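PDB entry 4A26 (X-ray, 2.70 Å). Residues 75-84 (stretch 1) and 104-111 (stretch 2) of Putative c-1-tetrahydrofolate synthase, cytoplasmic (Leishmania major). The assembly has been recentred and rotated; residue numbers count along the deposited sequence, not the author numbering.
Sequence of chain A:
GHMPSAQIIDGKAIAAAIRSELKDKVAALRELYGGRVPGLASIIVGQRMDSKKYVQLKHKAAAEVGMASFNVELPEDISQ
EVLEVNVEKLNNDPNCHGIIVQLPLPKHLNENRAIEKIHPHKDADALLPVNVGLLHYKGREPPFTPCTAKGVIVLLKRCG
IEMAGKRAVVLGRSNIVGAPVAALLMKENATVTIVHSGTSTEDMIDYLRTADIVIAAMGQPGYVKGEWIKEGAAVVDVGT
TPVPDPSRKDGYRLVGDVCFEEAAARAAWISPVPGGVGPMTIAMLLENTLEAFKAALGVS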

# COMPACT_ATOMS: atom_id res chain seq x y z
N PRO A 75 2.80 8.87 -33.26
CA PRO A 75 4.09 9.49 -33.58
C PRO A 75 4.88 9.94 -32.35
O PRO A 75 4.32 10.09 -31.26
CB PRO A 75 3.69 10.70 -34.43
CG PRO A 75 2.40 10.34 -35.02
CD PRO A 75 1.70 9.52 -33.99
N GLU A 76 6.18 10.16 -32.53
CA GLU A 76 7.08 10.50 -31.43
C GLU A 76 6.85 11.91 -30.90
O GLU A 76 7.10 12.18 -29.72
CB GLU A 76 8.53 10.35 -31.89
CG GLU A 76 9.55 10.28 -30.76
CD GLU A 76 10.77 9.47 -31.16
OE1 GLU A 76 10.69 8.22 -31.12
OE2 GLU A 76 11.80 10.09 -31.52
N ASP A 77 6.36 12.81 -31.76
CA ASP A 77 6.23 14.24 -31.45
C ASP A 77 4.78 14.65 -31.17
O ASP A 77 4.41 15.81 -31.37
CB ASP A 77 6.83 15.08 -32.59
CG ASP A 77 6.09 14.90 -33.92
OD1 ASP A 77 5.45 13.85 -34.13
OD2 ASP A 77 6.16 15.81 -34.77
N ILE A 78 3.97 13.71 -30.69
CA ILE A 78 2.53 13.91 -30.55
C ILE A 78 2.16 14.61 -29.24
O ILE A 78 2.89 14.53 -28.24
CB ILE A 78 1.77 12.57 -30.65
CG1 ILE A 78 0.29 12.80 -30.96
CG2 ILE A 78 1.94 11.76 -29.36
CD1 ILE A 78 -0.41 11.56 -31.45
N SER A 79 1.01 15.30 -29.25
CA SER A 79 0.51 16.03 -28.09
C SER A 79 0.16 15.10 -26.93
O SER A 79 -0.20 13.95 -27.14
CB SER A 79 -0.75 16.80 -28.46
OG SER A 79 -0.50 17.74 -29.48
N GLN A 80 0.25 15.63 -25.71
CA GLN A 80 -0.31 14.98 -24.54
C GLN A 80 -1.81 14.78 -24.73
O GLN A 80 -2.33 13.69 -24.49
CB GLN A 80 -0.06 15.83 -23.29
CG GLN A 80 -0.55 15.21 -21.98
CD GLN A 80 0.35 14.10 -21.49
OE1 GLN A 80 1.58 14.22 -21.52
NE2 GLN A 80 -0.25 13.01 -21.03
N GLU A 81 -2.49 15.84 -25.16
CA GLU A 81 -3.95 15.81 -25.36
C GLU A 81 -4.33 14.66 -26.30
O GLU A 81 -5.23 13.88 -25.99
CB GLU A 81 -4.46 17.14 -25.94
CG GLU A 81 -5.80 17.64 -25.36
CD GLU A 81 -7.00 16.77 -25.75
OE1 GLU A 81 -7.12 15.65 -25.21
OE2 GLU A 81 -7.84 17.23 -26.56
N VAL A 82 -3.62 14.55 -27.42
CA VAL A 82 -3.94 13.55 -28.44
C VAL A 82 -3.66 12.13 -27.95
O VAL A 82 -4.43 11.22 -28.24
CB VAL A 82 -3.16 13.82 -29.75
CG1 VAL A 82 -3.41 12.71 -30.76
CG2 VAL A 82 -3.56 15.17 -30.33
N LEU A 83 -2.57 11.93 -27.22
CA LEU A 83 -2.30 10.65 -26.57
C LEU A 83 -3.48 10.25 -25.69
O LEU A 83 -4.01 9.15 -25.82
CB LEU A 83 -1.03 10.73 -25.71
CG LEU A 83 -0.71 9.52 -24.82
CD1 LEU A 83 -0.47 8.27 -25.68
CD2 LEU A 83 0.49 9.79 -23.92
N GLU A 84 -3.87 11.15 -24.79
CA GLU A 84 -4.95 10.89 -23.85
C GLU A 84 -6.29 10.60 -24.53
O GLU A 84 -7.09 9.81 -24.02
CB GLU A 84 -5.11 12.07 -22.88
CG GLU A 84 -3.96 12.21 -21.89
CD GLU A 84 -4.28 13.16 -20.76
OE1 GLU A 84 -5.06 14.11 -20.98
OE2 GLU A 84 -3.74 12.96 -19.65
N PRO A 104 9.50 3.86 -21.58
CA PRO A 104 9.21 5.27 -21.33
C PRO A 104 8.75 6.04 -22.56
O PRO A 104 9.25 5.81 -23.66
CB PRO A 104 10.57 5.82 -20.86
CG PRO A 104 11.56 4.98 -21.57
CD PRO A 104 10.95 3.61 -21.68
N LEU A 105 7.79 6.94 -22.36
CA LEU A 105 7.34 7.86 -23.40
C LEU A 105 8.42 8.91 -23.67
O LEU A 105 9.34 9.07 -22.87
CB LEU A 105 6.07 8.58 -22.95
CG LEU A 105 4.83 7.73 -22.66
CD1 LEU A 105 3.84 8.51 -21.83
CD2 LEU A 105 4.18 7.25 -23.95
N PRO A 106 8.31 9.63 -24.81
CA PRO A 106 9.21 10.76 -25.04
C PRO A 106 9.18 11.78 -23.90
O PRO A 106 8.17 11.89 -23.20
CB PRO A 106 8.67 11.36 -26.34
CG PRO A 106 8.06 10.22 -27.05
CD PRO A 106 7.49 9.33 -25.99
N LYS A 107 10.27 12.51 -23.73
CA LYS A 107 10.44 13.40 -22.58
C LYS A 107 9.35 14.47 -22.45
O LYS A 107 8.93 14.80 -21.34
CB LYS A 107 11.82 14.07 -22.62
N HIS A 108 8.88 14.98 -23.58
CA HIS A 108 7.91 16.09 -23.57
C HIS A 108 6.54 15.68 -23.01
O HIS A 108 5.77 16.55 -22.57
CB HIS A 108 7.76 16.70 -24.97
CG HIS A 108 6.93 15.88 -25.91
ND1 HIS A 108 7.35 14.67 -26.40
CD2 HIS A 108 5.72 16.11 -26.46
CE1 HIS A 108 6.43 14.18 -27.21
NE2 HIS A 108 5.42 15.03 -27.26
N LEU A 109 6.23 14.39 -23.02
CA LEU A 109 4.96 13.89 -22.48
C LEU A 109 5.05 13.59 -20.98
O LEU A 109 6.11 13.25 -20.46
CB LEU A 109 4.52 12.63 -23.22
CG LEU A 109 4.19 12.79 -24.71
CD1 LEU A 109 4.10 11.43 -25.37
CD2 LEU A 109 2.90 13.57 -24.90
N ASN A 110 3.90 13.70 -20.31
CA ASN A 110 3.77 13.37 -18.90
C ASN A 110 3.20 11.96 -18.77
O ASN A 110 2.09 11.70 -19.24
CB ASN A 110 2.85 14.39 -18.22
CG ASN A 110 2.81 14.24 -16.70
OD1 ASN A 110 2.93 13.14 -16.16
ND2 ASN A 110 2.60 15.36 -16.02
N GLU A 111 3.95 11.06 -18.14
CA GLU A 111 3.57 9.64 -18.06
C GLU A 111 2.46 9.38 -17.05
O GLU A 111 1.45 8.76 -17.39
CB GLU A 111 4.78 8.78 -17.70
CG GLU A 111 5.89 8.80 -18.74
CD GLU A 111 7.03 7.84 -18.43
OE1 GLU A 111 6.84 6.92 -17.60
OE2 GLU A 111 8.11 8.00 -19.04

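This is a small mixed contact in which three hydrogen bonds, each using at least one side chain, join a turn and the start of a helix to an irregular segment, with leucine packing beside them.

Gln80 makes the most polar contacts. Its carboxamide pairs with the backbone of Asn110. Asn110 N donates to Gln80 OE1 at 2.7 Å, with a nearly straight angle of 165°. Gln80 NE2 donates back to Asn110 O at 3.2 Å and 143°, a longer and more bent bond. One amide group thus serves the NH and the carbonyl of a single residue. The CA-to-CB bond of Gln80 points sideways, but chi2 near 75° (p) helps bring the end of the side chain nearer. The side chain of Asn110 takes no part in this pairing. Its end leads away and caps a backbone N just past the stretch.

The third bond comes from the imidazole of His108. His108 NE2 donates to Ile78 O at 2.8 Å and 162°. The acceptor lies at the ring edge, near the ring plane, as suits an in-plane N-H. Glu76 O also lies at this edge, 3.3 Å from His108 CE1. Ile78 contributes its carbonyl here, while the end of its side chain leads away.

Pro106 points toward the other stretch, and its CG lies 3.4 Å from Glu76 O. Each stretch has a type I turn here, Pro75 to Ile78 and Pro106 to Leu109. In the second, Leu109 N bonds to Pro106 O at 3.2 Å.

Leu109 has the largest covered area. Its CD2 sits 3.5 Å from Gln80 N and 3.5 Å from Ile78 O. Its CD1 lies 4.2 Å from Leu83 CD2. Leu83 CD2 is also 4.2 Å from Leu105 CD1, so one methyl of Leu83 meets both leucines.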